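Local atomic coordinates of fiber protein (Snake adenovirus 1, PDB entry 4UMI), a protein that probably forms, as a homotrimer, the spikes at the capsid vertices and attaches the virion to a host receptor through its head domain. Residues 109-114 / 119-124. Numbering follows the deposited sequence.
Sequences EELQND and FAFQAR
Leu111 N donates to Phe119 O at 2.8 Å in an antiparallel β-hairpin of the fibre head, where strand 101-112 borders strand 118-128. Phe119 N returns a bond to Leu111 O, and Glu109 and Phe121 exchange the same two bonds, closing two hydrogen-bonded pairs. Between them Glu110 and Ala120 form a non-hydrogen-bonded pair, their CA atoms 4.4 Å apart; here Glu110 CA gives Phe119 O a CA-H...O contact of 3.3 Å.

Leu111, Phe119 and Phe121 point to the face turned toward the second sheet of the chain, suited to it because they are wholly apolar: Leu111 CD1 meets Phe121 CD2 at the ring edge, 3.9 Å away and near the ring plane, and the two side chains cross at about a right angle. Leu186 of strand 185-190, in that second sheet, touches both, and Phe119 packs on Leu188 and Phe148, so this face joins the two sheets. Glu109 shares the face, but its extended chain carries OE1 to a hydrogen bond with Ser153 OG.

On the reverse face Leu205 of a neighbouring subunit packs on Ala120, whose small methyl group lets the strand lie close to it. A chi1 of -174° sets Glu110 CG beside its carbonyl carbon, and a bend at chi2 (82°) then turns the carboxylate toward the other strand, where OE2 makes a weak hydrogen bond to Ser118 OG and OE1 lies 3.5 Å from Ala120 CB.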
ATOM      1  N   GLU A 109       3.945  13.897  10.135  1.00 16.70           N
ATOM      2  CA  GLU A 109       3.529  15.244  10.519  1.00 17.54           C
ATOM      3  C   GLU A 109       2.006  15.291  10.515  1.00 16.12           C
ATOM      4  O   GLU A 109       1.369  14.682   9.645  1.00 16.79           O
ATOM      5  CB  GLU A 109       4.103  16.189   9.466  1.00 21.83           C
ATOM      6  CG  GLU A 109       3.969  17.653   9.718  1.00 23.25           C
ATOM      7  CD  GLU A 109       4.818  18.398   8.720  1.00 21.79           C
ATOM      8  OE1 GLU A 109       5.974  17.954   8.422  1.00 25.76           O
ATOM      9  OE2 GLU A 109       4.334  19.435   8.248  1.00 25.46           O
ATOM     10  N   GLU A 110       1.421  16.061  11.419  1.00 16.47           N
ATOM     11  CA  GLU A 110      -0.015  16.260  11.494  1.00 16.56           C
ATOM     12  C   GLU A 110      -0.322  17.647  10.965  1.00 17.07           C
ATOM     13  O   GLU A 110       0.329  18.609  11.371  1.00 20.76           O
ATOM     14  CB  GLU A 110      -0.474  16.133  12.944  1.00 21.64           C
ATOM     15  CG  GLU A 110      -1.976  16.174  13.118  1.00 25.10           C
ATOM     16  CD  GLU A 110      -2.635  14.849  12.867  1.00 32.79           C
ATOM     17  OE1 GLU A 110      -1.944  13.811  12.925  1.00 33.44           O
ATOM     18  OE2 GLU A 110      -3.854  14.854  12.601  1.00 39.92           O
ATOM     19  N   LEU A 111      -1.274  17.731  10.038  1.00 16.57           N
ATOM     20  CA  LEU A 111      -1.733  18.992   9.451  1.00 18.17           C
ATOM     21  C   LEU A 111      -3.201  19.193   9.764  1.00 17.39           C
ATOM     22  O   LEU A 111      -3.966  18.254   9.856  1.00 18.05           O
ATOM     23  CB  LEU A 111      -1.564  19.017   7.928  1.00 20.69           C
ATOM     24  CG  LEU A 111      -0.147  19.199   7.412  1.00 21.66           C
ATOM     25  CD1 LEU A 111       0.805  18.099   7.806  1.00 28.88           C
ATOM     26  CD2 LEU A 111      -0.088  19.389   5.922  1.00 23.23           C
ATOM     27  N   GLN A 112      -3.585  20.449   9.943  1.00 20.45           N
ATOM     28  CA  GLN A 112      -4.962  20.749  10.249  1.00 21.08           C
ATOM     29  C   GLN A 112      -5.365  21.998   9.475  1.00 21.25           C
ATOM     30  O   GLN A 112      -4.587  22.958   9.353  1.00 23.86           O
ATOM     31  CB  GLN A 112      -5.102  20.953  11.759  1.00 26.03           C
ATOM     32  CG  GLN A 112      -6.514  21.156  12.270  1.00 30.99           C
ATOM     33  CD  GLN A 112      -6.573  21.262  13.787  1.00 39.40           C
ATOM     34  OE1 GLN A 112      -5.723  20.723  14.497  1.00 56.38           O
ATOM     35  NE2 GLN A 112      -7.580  21.951  14.285  1.00 55.79           N
ATOM     36  N   ASN A 113      -6.564  21.973   8.904  1.00 22.47           N
ATOM     37  CA  ASN A 113      -7.056  23.137   8.150  1.00 27.07           C
ATOM     38  C   ASN A 113      -7.838  24.055   9.078  1.00 27.28           C
ATOM     39  O   ASN A 113      -7.981  23.792  10.277  1.00 27.42           O
ATOM     40  CB  ASN A 113      -7.855  22.760   6.885  1.00 24.28           C
ATOM     41  CG  ASN A 113      -9.211  22.164   7.189  1.00 21.82           C
ATOM     42  OD1 ASN A 113      -9.608  22.016   8.337  1.00 22.66           O
ATOM     43  ND2 ASN A 113      -9.923  21.817   6.138  1.00 23.06           N
ATOM     44  N   ASP A 114      -8.339  25.148   8.511  1.00 29.38           N
ATOM     45  CA  ASP A 114      -9.047  26.132   9.328  1.00 38.00           C
ATOM     46  C   ASP A 114     -10.373  25.605   9.901  1.00 36.09           C
ATOM     47  O   ASP A 114     -10.911  26.193  10.855  1.00 52.44           O
ATOM     48  CB  ASP A 114      -9.257  27.454   8.560  1.00 44.23           C
ATOM     49  CG  ASP A 114      -9.967  27.269   7.214  1.00 46.28           C
ATOM     50  OD1 ASP A 114     -10.207  26.111   6.790  1.00 58.91           O
ATOM     51  OD2 ASP A 114     -10.271  28.295   6.569  1.00 69.40           O
ATOM     52  N   PHE A 119      -5.182  15.733   9.116  1.00 15.67           N
ATOM     53  CA  PHE A 119      -4.512  14.656   8.409  1.00 14.71           C
ATOM     54  C   PHE A 119      -3.193  14.324   9.072  1.00 15.09           C
ATOM     55  O   PHE A 119      -2.531  15.216   9.583  1.00 16.86           O
ATOM     56  CB  PHE A 119      -4.185  15.024   6.947  1.00 15.87           C
ATOM     57  CG  PHE A 119      -5.269  14.703   5.991  1.00 15.03           C
ATOM     58  CD1 PHE A 119      -6.385  15.493   5.853  1.00 15.90           C
ATOM     59  CD2 PHE A 119      -5.126  13.621   5.163  1.00 14.38           C
ATOM     60  CE1 PHE A 119      -7.346  15.171   4.945  1.00 16.46           C
ATOM     61  CE2 PHE A 119      -6.085  13.286   4.247  1.00 16.12           C
ATOM     62  CZ  PHE A 119      -7.192  14.079   4.126  1.00 16.44           C
ATOM     63  N   ALA A 120      -2.786  13.059   9.018  1.00 14.33           N
ATOM     64  CA  ALA A 120      -1.417  12.678   9.280  1.00 13.62           C
ATOM     65  C   ALA A 120      -0.819  12.225   7.986  1.00 12.97           C
ATOM     66  O   ALA A 120      -1.423  11.452   7.215  1.00 14.29           O
ATOM     67  CB  ALA A 120      -1.355  11.588  10.310  1.00 16.06           C
ATOM     68  N   PHE A 121       0.365  12.737   7.705  1.00 13.42           N
ATOM     69  CA  PHE A 121       1.154  12.354   6.547  1.00 14.22           C
ATOM     70  C   PHE A 121       2.456  11.712   7.035  1.00 13.88           C
ATOM     71  O   PHE A 121       3.055  12.183   7.994  1.00 16.32           O
ATOM     72  CB  PHE A 121       1.473  13.540   5.677  1.00 15.68           C
ATOM     73  CG  PHE A 121       0.274  14.115   4.984  1.00 14.61           C
ATOM     74  CD1 PHE A 121      -0.198  13.555   3.820  1.00 16.17           C
ATOM     75  CD2 PHE A 121      -0.397  15.201   5.493  1.00 17.48           C
ATOM     76  CE1 PHE A 121      -1.304  14.074   3.182  1.00 18.60           C
ATOM     77  CE2 PHE A 121      -1.487  15.721   4.859  1.00 19.15           C
ATOM     78  CZ  PHE A 121      -1.955  15.130   3.737  1.00 17.94           C
ATOM     79  N   GLN A 122       2.924  10.691   6.335  1.00 13.71           N
ATOM     80  CA  GLN A 122       4.232  10.091   6.545  1.00 12.93           C
ATOM     81  C   GLN A 122       4.978  10.122   5.236  1.00 12.62           C
ATOM     82  O   GLN A 122       4.434   9.753   4.191  1.00 13.60           O
ATOM     83  CB  GLN A 122       4.123   8.663   7.109  1.00 13.75           C
ATOM     84  CG  GLN A 122       5.407   7.850   7.145  1.00 14.72           C
ATOM     85  CD  GLN A 122       5.152   6.423   7.472  1.00 15.31           C
ATOM     86  OE1 GLN A 122       4.010   5.940   7.378  1.00 16.59           O
ATOM     87  NE2 GLN A 122       6.210   5.702   7.760  1.00 18.41           N
ATOM     88  N   ALA A 123       6.241  10.534   5.293  1.00 13.03           N
ATOM     89  CA  ALA A 123       7.102  10.573   4.127  1.00 13.39           C
ATOM     90  C   ALA A 123       8.277   9.626   4.352  1.00 13.11           C
ATOM     91  O   ALA A 123       9.008   9.766   5.332  1.00 14.93           O
ATOM     92  CB  ALA A 123       7.568  12.004   3.871  1.00 14.79           C
ATOM     93  N   ARG A 124       8.450   8.674   3.448  1.00 13.63           N
ATOM     94  CA  ARG A 124       9.467   7.651   3.568  1.00 14.92           C
ATOM     95  C   ARG A 124      10.303   7.601   2.312  1.00 15.02           C
ATOM     96  O   ARG A 124       9.771   7.716   1.221  1.00 16.66           O
ATOM     97  CB  ARG A 124       8.848   6.303   3.938  1.00 16.71           C
ATOM     98  CG  ARG A 124       9.807   5.189   4.224  1.00 20.55           C
ATOM     99  CD  ARG A 124       8.999   3.892   4.306  1.00 27.61           C
ATOM    100  NE  ARG A 124       8.295   3.720   5.555  1.00 36.91           N
ATOM    101  CZ  ARG A 124       7.421   2.741   5.807  1.00 41.63           C
ATOM    102  NH1 ARG A 124       7.132   1.836   4.860  1.00 38.49           N
ATOM    103  NH2 ARG A 124       6.817   2.660   7.007  1.00 38.80           N
TER